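Local coordinates for glutamyl-tRNA synthetase (PDB 3AII), which probably attaches glutamate to tRNA(Glu) and, as a non-discriminating enzyme, also to tRNA(Gln), using ATP and a glutamyl-adenylate intermediate, at residues 445-450 / 497-502. Residues are numbered along the deposited sequence; the frame is centred on the assembly and turned at random.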
loop_
_atom_site.group_PDB
_atom_site.type_symbol
_atom_site.label_atom_id
_atom_site.label_comp_id
_atom_site.label_asym_id
_atom_site.label_seq_id
_atom_site.Cartn_x
_atom_site.Cartn_y
_atom_site.Cartn_z
ATOM N N GLU A 445 -34.930 17.039 -23.709
ATOM C CA GLU A 445 -34.643 16.933 -22.280
ATOM C C GLU A 445 -33.188 16.553 -22.034
ATOM O O GLU A 445 -32.584 15.821 -22.821
ATOM C CB GLU A 445 -35.545 15.886 -21.620
ATOM C CG GLU A 445 -36.996 16.336 -21.448
ATOM C CD GLU A 445 -37.858 15.245 -20.849
ATOM O OE1 GLU A 445 -37.767 14.092 -21.323
ATOM O OE2 GLU A 445 -38.626 15.540 -19.910
ATOM N N VAL A 446 -32.637 17.051 -20.937
ATOM C CA VAL A 446 -31.282 16.679 -20.528
ATOM C C VAL A 446 -31.242 16.380 -19.046
ATOM O O VAL A 446 -32.121 16.801 -18.284
ATOM C CB VAL A 446 -30.255 17.801 -20.804
ATOM C CG1 VAL A 446 -30.204 18.138 -22.268
ATOM C CG2 VAL A 446 -30.573 19.071 -19.965
ATOM N N TYR A 447 -30.214 15.647 -18.634
ATOM C CA TYR A 447 -29.896 15.533 -17.221
ATOM C C TYR A 447 -28.740 16.467 -16.894
ATOM O O TYR A 447 -27.711 16.454 -17.582
ATOM C CB TYR A 447 -29.494 14.097 -16.881
ATOM C CG TYR A 447 -30.632 13.099 -16.925
ATOM C CD1 TYR A 447 -30.779 12.238 -18.003
ATOM C CD2 TYR A 447 -31.527 12.987 -15.861
ATOM C CE1 TYR A 447 -31.804 11.307 -18.042
ATOM C CE2 TYR A 447 -32.559 12.059 -15.891
ATOM C CZ TYR A 447 -32.683 11.217 -16.981
ATOM O OH TYR A 447 -33.696 10.281 -17.019
ATOM N N LEU A 448 -28.906 17.296 -15.866
ATOM C CA LEU A 448 -27.805 18.117 -15.367
ATOM C C LEU A 448 -27.409 17.667 -13.972
ATOM O O LEU A 448 -28.259 17.232 -13.194
ATOM C CB LEU A 448 -28.197 19.594 -15.283
ATOM C CG LEU A 448 -28.631 20.306 -16.553
ATOM C CD1 LEU A 448 -28.862 21.799 -16.264
ATOM C CD2 LEU A 448 -27.586 20.139 -17.619
ATOM N N PRO A 449 -26.119 17.781 -13.643
ATOM C CA PRO A 449 -25.692 17.443 -12.280
ATOM C C PRO A 449 -26.372 18.365 -11.288
ATOM O O PRO A 449 -26.303 19.582 -11.441
ATOM C CB PRO A 449 -24.178 17.694 -12.302
ATOM C CG PRO A 449 -23.941 18.592 -13.484
ATOM C CD PRO A 449 -25.014 18.273 -14.484
ATOM N N GLY A 450 -27.041 17.795 -10.296
ATOM C CA GLY A 450 -27.894 18.590 -9.427
ATOM C C GLY A 450 -27.202 19.335 -8.300
ATOM O O GLY A 450 -27.770 20.271 -7.742
ATOM N N GLU A 497 -32.662 10.939 -23.587
ATOM C CA GLU A 497 -33.177 9.776 -24.305
ATOM C C GLU A 497 -32.269 8.558 -24.198
ATOM O O GLU A 497 -32.739 7.416 -24.173
ATOM C CB GLU A 497 -33.417 10.113 -25.780
ATOM C CG GLU A 497 -34.622 11.013 -26.026
ATOM C CD GLU A 497 -34.323 12.503 -25.894
ATOM O OE1 GLU A 497 -33.184 12.887 -25.544
ATOM O OE2 GLU A 497 -35.247 13.300 -26.152
ATOM N N SER A 498 -30.967 8.800 -24.134
ATOM C CA SER A 498 -29.997 7.712 -24.241
ATOM C C SER A 498 -29.109 7.534 -23.009
ATOM O O SER A 498 -28.174 6.742 -23.033
ATOM C CB SER A 498 -29.128 7.937 -25.470
ATOM O OG SER A 498 -28.487 9.201 -25.389
ATOM N N ALA A 499 -29.435 8.251 -21.940
ATOM C CA ALA A 499 -28.676 8.235 -20.701
ATOM C C ALA A 499 -28.648 6.845 -20.076
ATOM O O ALA A 499 -29.646 6.110 -20.134
ATOM C CB ALA A 499 -29.289 9.230 -19.728
ATOM N N LEU A 500 -27.513 6.498 -19.482
ATOM C CA LEU A 500 -27.324 5.213 -18.824
ATOM C C LEU A 500 -27.157 5.389 -17.326
ATOM O O LEU A 500 -26.523 6.335 -16.870
ATOM C CB LEU A 500 -26.060 4.548 -19.362
ATOM C CG LEU A 500 -26.032 4.273 -20.863
ATOM C CD1 LEU A 500 -24.642 3.756 -21.265
ATOM C CD2 LEU A 500 -27.097 3.263 -21.201
ATOM N N GLU A 501 -27.691 4.458 -16.548
ATOM C CA GLU A 501 -27.496 4.516 -15.108
ATOM C C GLU A 501 -26.038 4.206 -14.777
ATOM O O GLU A 501 -25.432 3.303 -15.362
ATOM C CB GLU A 501 -28.417 3.525 -14.394
ATOM C CG GLU A 501 -29.888 3.804 -14.597
ATOM C CD GLU A 501 -30.309 5.133 -14.002
ATOM O OE1 GLU A 501 -31.002 5.905 -14.698
ATOM O OE2 GLU A 501 -29.939 5.406 -12.841
ATOM N N ALA A 502 -25.477 4.967 -13.846
ATOM C CA ALA A 502 -24.135 4.691 -13.355
ATOM C C ALA A 502 -24.000 5.114 -11.909
ATOM O O ALA A 502 -24.786 5.912 -11.404
ATOM C CB ALA A 502 -23.089 5.414 -14.204
HETATM O O HOH W 1 -32.569 15.490 -25.513
HETATM O O HOH W 2 -36.463 15.057 -24.898
#
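Tyr447 and Ala499 touch where the two beta-barrels of the anticodon-binding region meet, a layout known from glutaminyl-tRNA synthetase and its archaeal GluRS relatives. Strand 445-449 belongs to one barrel. The chain passes from strand 489-495 of that barrel to strand 500-505 of the other by way of Glu497 and Ala499. No direct hydrogen bond joins the two segments.

The apolar part is small. The methyl CB of Ala499 approaches the CD1-CE1 side of the Tyr447 ring obliquely, 3.7 Å from Tyr447 CE1 and 3.8 Å from Tyr447 CD1. The ring also touches Val515 of strand 511-516, so this tyrosine of the first barrel packs against a strand of the second. Ala499 in turn rests on Val494.

Glu497 and Glu445 meet through water. The Glu497 chain bends at chi2 (85°), which brings its carboxylate back to the Glu445 backbone. Both bridges use Glu445 backbone atoms. The Glu445 side chain has its OE1 5.5 Å from Glu497 OE2 and in a long, weak ion pair with Lys412. One water donates to both Glu445 O and Glu497 OE1, 2.7 Å from the latter. A second water accepts from Glu445 N at 2.8 Å. It donates to Glu497 OE2 at 2.5 Å.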